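Local coordinates for protein N-acetylglucosamine-6-phosphate deacetylase (Mycobacterium smegmatis, PDB 6FV4) that probably removes the acetyl group from N-acetylglucosamine-6-phosphate, as a metal-dependent hydrolase of the amidohydrolase superfamily, at residues G122-V127 and E171-M176; A229-D234 and P238-A243; M254-V259 and A264-I269; H268-V273 and V347-V352. The protein carries 1 engineered substitution. All coordinates share one frame; numbering follows the deposited sequence.

Interaction 1. Residues G122-V127 and E171-M176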
loop_
_atom_site.group_PDB
_atom_site.type_symbol
_atom_site.label_atom_id
_atom_site.label_comp_id
_atom_site.label_asym_id
_atom_site.label_seq_id
_atom_site.Cartn_x
_atom_site.Cartn_y
_atom_site.Cartn_z
ATOM N N GLY B 122 -26.592 19.340 22.568
ATOM C CA GLY B 122 -27.282 20.060 21.506
ATOM C C GLY B 122 -27.313 19.324 20.173
ATOM O O GLY B 122 -28.309 19.389 19.440
ATOM N N LEU B 123 -26.220 18.642 19.815
ATOM C CA LEU B 123 -26.247 17.915 18.547
ATOM C C LEU B 123 -27.139 16.680 18.639
ATOM O O LEU B 123 -27.763 16.290 17.644
ATOM C CB LEU B 123 -24.825 17.520 18.110
ATOM C CG LEU B 123 -23.904 18.558 17.463
ATOM C CD1 LEU B 123 -22.611 17.891 16.940
ATOM C CD2 LEU B 123 -24.608 19.283 16.323
ATOM N N ALA B 124 -27.216 16.049 19.816
ATOM C CA ALA B 124 -28.090 14.883 19.971
ATOM C C ALA B 124 -29.543 15.235 19.657
ATOM O O ALA B 124 -30.287 14.412 19.118
ATOM C CB ALA B 124 -27.979 14.323 21.391
ATOM N N ARG B 125 -29.961 16.459 19.978
ATOM C CA ARG B 125 -31.318 16.887 19.647
ATOM C C ARG B 125 -31.508 16.992 18.135
ATOM O O ARG B 125 -32.580 16.666 17.601
ATOM C CB ARG B 125 -31.618 18.223 20.337
ATOM C CG ARG B 125 -32.990 18.786 20.009
ATOM C CD ARG B 125 -33.283 20.073 20.801
ATOM N NE ARG B 125 -34.287 20.852 20.087
ATOM C CZ ARG B 125 -33.989 21.809 19.217
ATOM N NH1 ARG B 125 -32.716 22.117 18.991
ATOM N NH2 ARG B 125 -34.957 22.464 18.583
ATOM N N GLN B 126 -30.479 17.429 17.419
ATOM C CA GLN B 126 -30.604 17.468 15.965
ATOM C C GLN B 126 -30.486 16.086 15.329
ATOM O O GLN B 126 -31.067 15.859 14.261
ATOM C CB GLN B 126 -29.581 18.438 15.389
ATOM C CG GLN B 126 -30.050 19.884 15.544
ATOM C CD GLN B 126 -28.924 20.810 15.851
ATOM O OE1 GLN B 126 -27.759 20.438 15.729
ATOM N NE2 GLN B 126 -29.249 22.034 16.240
ATOM N N VAL B 127 -29.772 15.149 15.952
ATOM C CA VAL B 127 -29.889 13.747 15.541
ATOM C C VAL B 127 -31.338 13.275 15.659
ATOM O O VAL B 127 -31.911 12.706 14.717
ATOM C CB VAL B 127 -28.941 12.858 16.368
ATOM C CG1 VAL B 127 -29.042 11.392 15.899
ATOM C CG2 VAL B 127 -27.493 13.343 16.234
ATOM N N GLU B 171 -27.315 10.135 24.577
ATOM C CA GLU B 171 -28.459 9.227 24.480
ATOM C C GLU B 171 -28.352 8.347 23.242
ATOM O O GLU B 171 -29.320 8.128 22.509
ATOM C CB GLU B 171 -29.788 9.992 24.499
ATOM C CG GLU B 171 -30.153 10.572 25.853
ATOM C CD GLU B 171 -31.411 11.434 25.791
ATOM O OE1 GLU B 171 -32.525 10.894 25.572
ATOM O OE2 GLU B 171 -31.266 12.666 25.922
ATOM N N GLY B 172 -27.151 7.830 23.007
ATOM C CA GLY B 172 -26.936 6.901 21.929
ATOM C C GLY B 172 -26.613 7.522 20.593
ATOM O O GLY B 172 -26.408 6.777 19.633
ATOM N N THR B 173 -26.540 8.856 20.496
ATOM C CA THR B 173 -26.294 9.514 19.216
ATOM C C THR B 173 -24.814 9.705 18.896
ATOM O O THR B 173 -24.500 10.131 17.784
ATOM C CB THR B 173 -26.982 10.887 19.167
ATOM O OG1 THR B 173 -26.389 11.754 20.148
ATOM C CG2 THR B 173 -28.466 10.736 19.459
ATOM N N VAL B 174 -23.906 9.438 19.833
ATOM C CA VAL B 174 -22.479 9.514 19.536
ATOM C C VAL B 174 -22.097 8.207 18.852
ATOM O O VAL B 174 -22.192 7.130 19.448
ATOM C CB VAL B 174 -21.630 9.762 20.791
ATOM C CG1 VAL B 174 -20.138 9.629 20.425
ATOM C CG2 VAL B 174 -21.893 11.160 21.350
ATOM N N ARG B 175 -21.704 8.298 17.587
ATOM C CA ARG B 175 -21.477 7.120 16.760
ATOM C C ARG B 175 -20.007 6.783 16.582
ATOM O O ARG B 175 -19.674 5.611 16.372
ATOM C CB ARG B 175 -22.125 7.314 15.385
ATOM C CG ARG B 175 -23.620 7.531 15.407
ATOM C CD ARG B 175 -24.333 6.376 16.082
ATOM N NE ARG B 175 -24.311 5.184 15.241
ATOM C CZ ARG B 175 -25.339 4.783 14.494
ATOM N NH1 ARG B 175 -26.475 5.477 14.491
ATOM N NH2 ARG B 175 -25.231 3.688 13.751
ATOM N N MET B 176 -19.118 7.768 16.688
ATOM C CA MET B 176 -17.705 7.533 16.444
ATOM C C MET B 176 -16.879 8.452 17.334
ATOM O O MET B 176 -17.239 9.620 17.540
ATOM C CB MET B 176 -17.356 7.759 14.965
ATOM C CG MET B 176 -15.894 7.512 14.650
ATOM S SD MET B 176 -15.643 7.250 12.872
ATOM C CE MET B 176 -16.072 8.856 12.206
#

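Interaction 2. Residues A229-D234 and P238-A243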
loop_
_atom_site.group_PDB
_atom_site.type_symbol
_atom_site.label_atom_id
_atom_site.label_comp_id
_atom_site.label_asym_id
_atom_site.label_seq_id
_atom_site.Cartn_x
_atom_site.Cartn_y
_atom_site.Cartn_z
ATOM N N ALA B 229 -2.598 14.295 10.002
ATOM C CA ALA B 229 -2.481 14.373 11.465
ATOM C C ALA B 229 -2.019 13.043 12.054
ATOM O O ALA B 229 -2.509 12.587 13.085
ATOM C CB ALA B 229 -3.795 14.824 12.108
ATOM N N MET B 230 -1.052 12.421 11.400
ATOM C CA MET B 230 -0.676 11.059 11.723
ATOM C C MET B 230 0.805 10.895 11.423
ATOM O O MET B 230 1.317 11.508 10.486
ATOM C CB MET B 230 -1.540 10.100 10.894
ATOM C CG MET B 230 -1.213 8.641 10.977
ATOM S SD MET B 230 -2.436 7.760 9.973
ATOM C CE MET B 230 -3.914 8.017 10.963
ATOM N N ARG B 231 1.487 10.104 12.240
ATOM C CA ARG B 231 2.890 9.806 11.993
ATOM C C ARG B 231 3.055 9.162 10.614
ATOM O O ARG B 231 2.235 8.330 10.217
ATOM C CB ARG B 231 3.410 8.875 13.089
ATOM C CG ARG B 231 4.814 8.369 12.888
ATOM C CD ARG B 231 5.143 7.299 13.909
ATOM N NE ARG B 231 5.266 7.850 15.251
ATOM C CZ ARG B 231 6.332 7.689 16.028
ATOM N NH1 ARG B 231 7.373 6.987 15.595
ATOM N NH2 ARG B 231 6.355 8.228 17.238
ATOM N N PRO B 232 4.073 9.540 9.844
ATOM C CA PRO B 232 4.238 8.969 8.503
ATOM C C PRO B 232 4.762 7.537 8.537
ATOM O O PRO B 232 5.179 7.011 9.573
ATOM C CB PRO B 232 5.262 9.901 7.847
ATOM C CG PRO B 232 6.061 10.412 9.000
ATOM C CD PRO B 232 5.056 10.610 10.100
ATOM N N ILE B 233 4.745 6.920 7.350
ATOM C CA ILE B 233 5.340 5.599 7.153
ATOM C C ILE B 233 6.853 5.735 7.060
ATOM O O ILE B 233 7.372 6.501 6.235
ATOM C CB ILE B 233 4.785 4.927 5.888
ATOM C CG1 ILE B 233 3.262 4.752 5.973
ATOM C CG2 ILE B 233 5.455 3.554 5.664
ATOM C CD1 ILE B 233 2.634 4.395 4.618
ATOM N N ASP B 234 7.558 4.975 7.895
ATOM C CA ASP B 234 9.003 4.835 7.835
ATOM C C ASP B 234 9.354 3.354 7.721
ATOM O O ASP B 234 8.656 2.493 8.271
ATOM C CB ASP B 234 9.656 5.466 9.068
ATOM C CG ASP B 234 11.123 5.126 9.197
ATOM O OD1 ASP B 234 11.941 5.777 8.511
ATOM O OD2 ASP B 234 11.458 4.225 10.000
ATOM N N PRO B 238 6.815 1.532 10.777
ATOM C CA PRO B 238 5.756 1.804 9.791
ATOM C C PRO B 238 4.700 2.807 10.249
ATOM O O PRO B 238 4.047 3.443 9.409
ATOM C CB PRO B 238 5.123 0.417 9.562
ATOM C CG PRO B 238 6.094 -0.570 10.074
ATOM C CD PRO B 238 6.818 0.117 11.205
ATOM N N GLY B 239 4.482 2.959 11.547
ATOM C CA GLY B 239 3.505 3.916 12.009
ATOM C C GLY B 239 2.087 3.409 11.840
ATOM O O GLY B 239 1.851 2.284 11.382
ATOM N N PRO B 240 1.106 4.248 12.191
ATOM C CA PRO B 240 -0.271 3.750 12.280
ATOM C C PRO B 240 -0.904 3.451 10.935
ATOM O O PRO B 240 -1.719 2.528 10.861
ATOM C CB PRO B 240 -1.013 4.885 13.014
ATOM C CG PRO B 240 0.078 5.845 13.505
ATOM C CD PRO B 240 1.194 5.680 12.522
ATOM N N ALA B 241 -0.560 4.191 9.873
ATOM C CA ALA B 241 -1.202 3.980 8.577
ATOM C C ALA B 241 -1.071 2.537 8.106
ATOM O O ALA B 241 -1.992 2.008 7.462
ATOM C CB ALA B 241 -0.613 4.924 7.521
ATOM N N VAL B 242 0.043 1.880 8.436
ATOM C CA VAL B 242 0.269 0.527 7.936
ATOM C C VAL B 242 -0.495 -0.492 8.769
ATOM O O VAL B 242 -1.109 -1.416 8.216
ATOM C CB VAL B 242 1.781 0.223 7.871
ATOM C CG1 VAL B 242 2.038 -1.267 7.628
ATOM C CG2 VAL B 242 2.414 1.055 6.752
ATOM N N ALA B 243 -0.499 -0.327 10.105
ATOM C CA ALA B 243 -1.366 -1.143 10.955
ATOM C C ALA B 243 -2.819 -1.024 10.525
ATOM O O ALA B 243 -3.542 -2.027 10.466
ATOM C CB ALA B 243 -1.210 -0.742 12.429
HETATM O O HOH W 1 2.025 5.649 9.294
#

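Interaction 3. Residues M254-V259 and A264-I269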
loop_
_atom_site.group_PDB
_atom_site.type_symbol
_atom_site.label_atom_id
_atom_site.label_comp_id
_atom_site.label_asym_id
_atom_site.label_seq_id
_atom_site.Cartn_x
_atom_site.Cartn_y
_atom_site.Cartn_z
ATOM N N MET B 254 -10.332 8.639 3.930
ATOM C CA MET B 254 -9.365 9.445 3.211
ATOM C C MET B 254 -10.064 10.692 2.702
ATOM O O MET B 254 -11.175 10.618 2.169
ATOM C CB MET B 254 -8.713 8.639 2.049
ATOM C CG MET B 254 -7.610 9.382 1.357
ATOM S SD MET B 254 -6.511 8.318 0.375
ATOM C CE MET B 254 -5.938 7.135 1.597
ATOM N N ILE B 255 -9.414 11.843 2.873
ATOM C CA ILE B 255 -9.889 13.090 2.280
ATOM C C ILE B 255 -9.275 13.176 0.884
ATOM O O ILE B 255 -8.090 13.488 0.732
ATOM C CB ILE B 255 -9.511 14.316 3.115
ATOM C CG1 ILE B 255 -10.029 14.190 4.546
ATOM C CG2 ILE B 255 -10.069 15.568 2.455
ATOM C CD1 ILE B 255 -9.342 15.147 5.524
ATOM N N VAL B 256 -10.090 12.929 -0.139
ATOM C CA VAL B 256 -9.628 13.014 -1.523
ATOM C C VAL B 256 -10.172 14.290 -2.151
ATOM O O VAL B 256 -11.063 14.252 -3.008
ATOM C CB VAL B 256 -10.042 11.761 -2.308
ATOM C CG1 VAL B 256 -9.312 11.688 -3.636
ATOM C CG2 VAL B 256 -9.714 10.525 -1.477
ATOM N N ASP B 257 -9.670 15.435 -1.689
ATOM C CA ASP B 257 -9.954 16.714 -2.321
ATOM C C ASP B 257 -8.814 17.186 -3.216
ATOM O O ASP B 257 -8.901 18.276 -3.779
ATOM C CB ASP B 257 -10.273 17.782 -1.257
ATOM C CG ASP B 257 -9.119 18.013 -0.288
ATOM O OD1 ASP B 257 -8.104 17.297 -0.402
ATOM O OD2 ASP B 257 -9.231 18.913 0.584
ATOM N N GLY B 258 -7.759 16.384 -3.375
ATOM C CA GLY B 258 -6.594 16.779 -4.141
ATOM C C GLY B 258 -5.530 17.504 -3.345
ATOM O O GLY B 258 -4.417 17.687 -3.854
ATOM N N VAL B 259 -5.829 17.897 -2.107
ATOM C CA VAL B 259 -4.944 18.722 -1.295
ATOM C C VAL B 259 -4.400 17.955 -0.098
ATOM O O VAL B 259 -3.240 18.122 0.281
ATOM C CB VAL B 259 -5.680 20.001 -0.835
ATOM C CG1 VAL B 259 -4.857 20.774 0.189
ATOM C CG2 VAL B 259 -6.010 20.882 -2.027
ATOM N N ALA B 264 -2.084 9.744 -6.043
ATOM C CA ALA B 264 -1.446 8.425 -6.114
ATOM C C ALA B 264 -1.423 7.730 -4.754
ATOM O O ALA B 264 -1.398 6.494 -4.688
ATOM C CB ALA B 264 -0.027 8.543 -6.677
ATOM N N ILE B 265 -1.442 8.495 -3.666
ATOM C CA ILE B 265 -1.605 7.894 -2.345
ATOM C C ILE B 265 -2.986 7.269 -2.214
ATOM O O ILE B 265 -3.133 6.175 -1.656
ATOM C CB ILE B 265 -1.361 8.927 -1.231
ATOM C CG1 ILE B 265 0.086 9.431 -1.269
ATOM C CG2 ILE B 265 -1.646 8.313 0.133
ATOM C CD1 ILE B 265 1.105 8.365 -0.895
ATOM N N TYR B 266 -4.018 7.951 -2.729
ATOM C CA TYR B 266 -5.369 7.390 -2.703
ATOM C C TYR B 266 -5.448 6.106 -3.532
ATOM O O TYR B 266 -6.140 5.149 -3.155
ATOM C CB TYR B 266 -6.370 8.428 -3.214
ATOM C CG TYR B 266 -7.651 7.834 -3.756
ATOM C CD1 TYR B 266 -8.634 7.346 -2.889
ATOM C CD2 TYR B 266 -7.887 7.764 -5.123
ATOM C CE1 TYR B 266 -9.808 6.785 -3.381
ATOM C CE2 TYR B 266 -9.055 7.209 -5.627
ATOM C CZ TYR B 266 -10.017 6.727 -4.748
ATOM O OH TYR B 266 -11.182 6.175 -5.228
ATOM N N ARG B 267 -4.765 6.084 -4.677
ATOM C CA ARG B 267 -4.687 4.869 -5.494
ATOM C C ARG B 267 -3.935 3.760 -4.771
ATOM O O ARG B 267 -4.366 2.602 -4.768
ATOM C CB ARG B 267 -3.993 5.179 -6.826
ATOM C CG ARG B 267 -4.910 5.462 -7.980
ATOM C CD ARG B 267 -4.178 5.326 -9.339
ATOM N NE ARG B 267 -2.892 6.036 -9.389
ATOM C CZ ARG B 267 -2.751 7.341 -9.611
ATOM N NH1 ARG B 267 -3.819 8.115 -9.783
ATOM N NH2 ARG B 267 -1.537 7.884 -9.652
ATOM N N HIS B 268 -2.768 4.086 -4.216
ATOM C CA HIS B 268 -1.987 3.125 -3.437
ATOM C C HIS B 268 -2.817 2.477 -2.330
ATOM O O HIS B 268 -2.802 1.252 -2.150
ATOM C CB HIS B 268 -0.782 3.851 -2.835
ATOM C CG HIS B 268 0.114 2.974 -2.016
ATOM N ND1 HIS B 268 0.967 2.046 -2.578
ATOM C CD2 HIS B 268 0.301 2.897 -0.679
ATOM C CE1 HIS B 268 1.635 1.430 -1.618
ATOM N NE2 HIS B 268 1.250 1.930 -0.455
ATOM N N ILE B 269 -3.526 3.294 -1.551
ATOM C CA ILE B 269 -4.297 2.743 -0.439
ATOM C C ILE B 269 -5.468 1.923 -0.963
ATOM O O ILE B 269 -5.752 0.829 -0.458
ATOM C CB ILE B 269 -4.743 3.868 0.516
ATOM C CG1 ILE B 269 -3.519 4.489 1.196
ATOM C CG2 ILE B 269 -5.716 3.323 1.597
ATOM C CD1 ILE B 269 -2.617 3.477 1.923
#

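Interaction 4. Residues H268-V273 and V347-V352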
loop_
_atom_site.group_PDB
_atom_site.type_symbol
_atom_site.label_atom_id
_atom_site.label_comp_id
_atom_site.label_asym_id
_atom_site.label_seq_id
_atom_site.Cartn_x
_atom_site.Cartn_y
_atom_site.Cartn_z
ATOM N N HIS B 268 -2.768 4.086 -4.216
ATOM C CA HIS B 268 -1.987 3.125 -3.437
ATOM C C HIS B 268 -2.817 2.477 -2.330
ATOM O O HIS B 268 -2.802 1.252 -2.150
ATOM C CB HIS B 268 -0.782 3.851 -2.835
ATOM C CG HIS B 268 0.114 2.974 -2.016
ATOM N ND1 HIS B 268 0.967 2.046 -2.578
ATOM C CD2 HIS B 268 0.301 2.897 -0.679
ATOM C CE1 HIS B 268 1.635 1.430 -1.618
ATOM N NE2 HIS B 268 1.250 1.930 -0.455
ATOM N N ILE B 269 -3.526 3.294 -1.551
ATOM C CA ILE B 269 -4.297 2.743 -0.439
ATOM C C ILE B 269 -5.468 1.923 -0.963
ATOM O O ILE B 269 -5.752 0.829 -0.458
ATOM C CB ILE B 269 -4.743 3.868 0.516
ATOM C CG1 ILE B 269 -3.519 4.489 1.196
ATOM C CG2 ILE B 269 -5.716 3.323 1.597
ATOM C CD1 ILE B 269 -2.617 3.477 1.923
ATOM N N THR B 270 -6.164 2.422 -1.986
ATOM C CA THR B 270 -7.236 1.627 -2.571
ATOM C C THR B 270 -6.705 0.288 -3.057
ATOM O O THR B 270 -7.317 -0.755 -2.806
ATOM C CB THR B 270 -7.897 2.376 -3.724
ATOM O OG1 THR B 270 -8.428 3.620 -3.255
ATOM C CG2 THR B 270 -9.009 1.539 -4.323
ATOM N N GLN B 271 -5.548 0.306 -3.738
ATOM C CA GLN B 271 -4.898 -0.918 -4.197
ATOM C C GLN B 271 -4.570 -1.833 -3.017
ATOM O O GLN B 271 -4.741 -3.054 -3.105
ATOM C CB GLN B 271 -3.642 -0.532 -5.011
ATOM C CG GLN B 271 -2.857 -1.638 -5.670
ATOM C CD GLN B 271 -1.655 -1.119 -6.503
ATOM O OE1 GLN B 271 -1.305 0.076 -6.475
ATOM N NE2 GLN B 271 -1.032 -2.024 -7.254
ATOM N N THR B 272 -4.153 -1.260 -1.887
ATOM C CA THR B 272 -3.783 -2.059 -0.715
ATOM C C THR B 272 -5.004 -2.665 -0.015
ATOM O O THR B 272 -5.029 -3.866 0.270
ATOM C CB THR B 272 -2.983 -1.205 0.283
ATOM O OG1 THR B 272 -1.873 -0.592 -0.376
ATOM C CG2 THR B 272 -2.447 -2.059 1.428
ATOM N N VAL B 273 -6.023 -1.862 0.296
ATOM C CA VAL B 273 -7.064 -2.356 1.204
ATOM C C VAL B 273 -8.241 -2.989 0.479
ATOM O O VAL B 273 -9.019 -3.720 1.111
ATOM C CB VAL B 273 -7.583 -1.253 2.143
ATOM C CG1 VAL B 273 -6.435 -0.632 2.872
ATOM C CG2 VAL B 273 -8.387 -0.192 1.374
ATOM N N VAL B 347 -18.840 4.481 -5.669
ATOM C CA VAL B 347 -20.100 4.312 -4.947
ATOM C C VAL B 347 -19.882 3.516 -3.665
ATOM O O VAL B 347 -20.457 3.830 -2.614
ATOM C CB VAL B 347 -21.160 3.665 -5.857
ATOM C CG1 VAL B 347 -22.307 3.108 -5.021
ATOM C CG2 VAL B 347 -21.690 4.682 -6.827
ATOM N N ARG B 348 -19.045 2.482 -3.714
ATOM C CA ARG B 348 -18.695 1.771 -2.486
ATOM C C ARG B 348 -18.013 2.703 -1.486
ATOM O O ARG B 348 -18.337 2.702 -0.294
ATOM C CB ARG B 348 -17.782 0.595 -2.809
ATOM C CG ARG B 348 -18.518 -0.687 -3.179
ATOM C CD ARG B 348 -17.615 -1.601 -3.997
ATOM N NE ARG B 348 -18.027 -3.007 -3.911
ATOM C CZ ARG B 348 -18.898 -3.594 -4.726
ATOM N NH1 ARG B 348 -19.463 -2.908 -5.715
ATOM N NH2 ARG B 348 -19.203 -4.873 -4.561
ATOM N N GLN B 349 -17.058 3.509 -1.958
ATOM C CA GLN B 349 -16.277 4.324 -1.033
ATOM C C GLN B 349 -17.062 5.510 -0.486
ATOM O O GLN B 349 -16.759 5.986 0.616
ATOM C CB GLN B 349 -15.015 4.824 -1.722
ATOM C CG GLN B 349 -14.056 3.703 -2.069
ATOM C CD GLN B 349 -12.852 4.209 -2.801
ATOM O OE1 GLN B 349 -12.915 5.261 -3.446
ATOM N NE2 GLN B 349 -11.733 3.482 -2.694
ATOM N N ALA B 350 -18.022 6.042 -1.248
ATOM C CA ALA B 350 -18.731 7.246 -0.830
ATOM C C ALA B 350 -20.093 6.955 -0.219
ATOM O O ALA B 350 -20.694 7.866 0.369
ATOM C CB ALA B 350 -18.922 8.200 -2.015
ATOM N N CYS B 351 -20.590 5.719 -0.355
ATOM C CA CYS B 351 -21.946 5.357 0.042
ATOM C C CYS B 351 -21.980 4.113 0.927
ATOM O O CYS B 351 -22.511 4.167 2.043
ATOM C CB CYS B 351 -22.835 5.136 -1.193
ATOM S SG CYS B 351 -22.708 6.406 -2.516
ATOM N N VAL B 352 -21.425 2.993 0.477
ATOM C CA VAL B 352 -21.623 1.735 1.206
ATOM C C VAL B 352 -20.618 1.564 2.335
ATOM O O VAL B 352 -20.998 1.305 3.485
ATOM C CB VAL B 352 -21.587 0.531 0.245
ATOM C CG1 VAL B 352 -21.888 -0.748 1.029
ATOM C CG2 VAL B 352 -22.581 0.728 -0.886
#

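Interaction 1. Residues G122-V127 and E171-M176
Thr173, at the end of the loop that leads into strand 174-179, carries its half of this contact alone, and it meets Ala124 and Val127, one helical turn apart on helix 113-129. Its CB faces both methyls of Val127, 3.9 Å from each of CG1 and CG2. From there the side chain forks. The methyl CG2 runs alongside Val127, the two side chains sliding past each other in opposite senses, and comes to 3.7 Å from Val127 CG1. The hydroxyl branch turns to the other partner: Thr173 OG1 stands 3.3 Å from the methyl carbon Ala124 CB, and Ala124 CA is the next atom along. A chi1 of 65° places OG1 between the backbone N and the carbonyl carbon of its own residue, which lets it hydrogen-bond to the carbonyl O of Gly170. The polar end is therefore engaged on its own side of the contact, and what it offers the helix is van der Waals surface. Val127 CG1 lies anti to its backbone N (chi1 -178°), which spreads both methyls against Thr173. Glu171 and Gly172, both with positive phi, turn the chain out of helix 160-170 and bring Thr173 round to face helix 113-129. The contact thus joins one outer helix of the barrel to the start of a neighbouring strand. Strand 134-138 runs beside both: Ile135 touches Thr173 as well as Leu123, while Arg175 and Met176 pair with that strand through backbone hydrogen bonds.

Interaction 2. Residues A229-D234 and P238-A243
Ile233 and Pro238 meet backbone to backbone: Ile233 CA lies 3.4 Å from Pro238 O in a nearly straight CA-H...O contact, 163° at the hydrogen. A second such contact, more bent, runs from Pro238 CA to Asp234 O at 3.3 Å. Beyond them the side chains close in. Ile233 CG1 reaches 3.9 Å from Val242 CG2, the two side chains crossing at about a right angle, and Met230 CG lies 4.0 Å from Pro240 CG. With CG anti to its backbone N (chi1 174°), Met230 also carries SD to the methyl of Ala241. One water knits the turn, donating to Arg231 O and Pro238 O and accepting from Ala241 N at 3.0 Å, so the buried amide N of Ala241, in the first helical turn, has its partner in this water. The loop after strand 222-223 folds back on the N-terminal turn of helix 240-246 in an amidohydrolase barrel; Ala229 is a predicted substrate-binding residue. Gly239, the N-cap residue, has a positive phi of 77°, which favours glycine, and Pro232 O fills the direction a side chain would take. Further out, Asp234 OD2 accepts from the backbone N of Arg236 and Glu237, and Ile265 of the second subunit packs on Ile233.

Interaction 3. Residues M254-V259 and A264-I269
Met254 leaves its strand with CG anti to the backbone N (chi1 -174°), stays extended at chi2 and bends only at chi3 (-57°), so that SD arrives at Tyr266 while CE swings on to Ile269. Tyr266 likewise holds CG anti to its N, which sends its ring back toward the strand and lets Val256 meet it. The sulfur lies 3.4 Å from Tyr266 CA and 3.6 Å from Tyr266 CB, tucked against the root of the side chain. Measured to the ring itself, SD is 5.3 Å from the Tyr266 centroid and 90° off the ring normal, a Met-aromatic contact made at the edge. Val256 comes from another direction, its side chain and that of the tyrosine crossing at about a right angle: CG1 stands over one face, off toward the rim, and CG2 touches Tyr266 CD1 at 3.6 Å. The terminal methyl of Met254 fills in beside Ile269, with CE 3.6 Å from CG1 of that residue and as near to its CB. Strand 251-255 and helix 263-273 are the first two elements of a beta-alpha-beta unit completed by strand 278-281, whose Leu278 touches both Met254 and Ile269. Past the strand, Asp257 OD1 accepts from Val259 N at 2.9 Å, an Asx turn that shapes the connection. Across the contact itself the touching groups are apolar, sulfur, methyl and ring, so the helix is held to the strand by dispersion and shape; the one polar group of the cluster, Tyr266 OH, hydrogen-bonds outside it to Gln349 OE1.

Interaction 4. Residues H268-V273 and V347-V352
Within residues 268-273 and 347-352 of two outer barrel helices, one side chain from each makes the contact, Thr270 and Gln349. Gln349 NE2 donates to Thr270 OG1 over 3.4 Å, with an N-H...O angle of 146°, a weak bond. The same nitrogen lies 3.7 Å from Thr270 CG2, so the amide end sits across both branches of the threonine. Gln349 spans the gap because its chain is extended beyond CG (chi2 177°); the nearest CA atoms, those of Thr270 and Gln349, remain 9.6 Å apart. Each side chain has a stronger partner in Tyr266: Thr270 OG1 bonds to the tyrosine's carbonyl O one turn earlier, and Gln349 OE1 to its hydroxyl. That second bond would help fix the rotation of the amide and turn NE2 toward the threonine. Leu278 of strand 278-281 touches both Thr270 and Gln349. On helix 263-273, His268 and Thr272 face the second subunit, each hydrogen-bonding to its own counterpart there. Two helices of the outer layer thus meet next to strand 278-281, an arrangement of the (beta/alpha)-barrel of amidohydrolases, in which helices lie outside a core of parallel strands.

Going from the N terminus, interaction 1 closes first: a loop of 43 residues separates its segments, which bring helix 113-129 to the start of strand 174-179. Interaction 2 follows as a short loop of three intervening residues at the head of helix 240-246, and strand 251-255 then opens interaction 3, a short strand-to-helix return. Interaction 4 starts on the same helix, sharing His268 and Ile269, and spans 73 residues to helix 339-357. The four run in series, none nesting in or crossing another, with 3 and 4 overlapping on helix 263-273. Interactions 2, 3 and 4 all touch the second subunit, whereas interaction 1 lies about 30 Å from interaction 3, centre to centre, across the chain's middle.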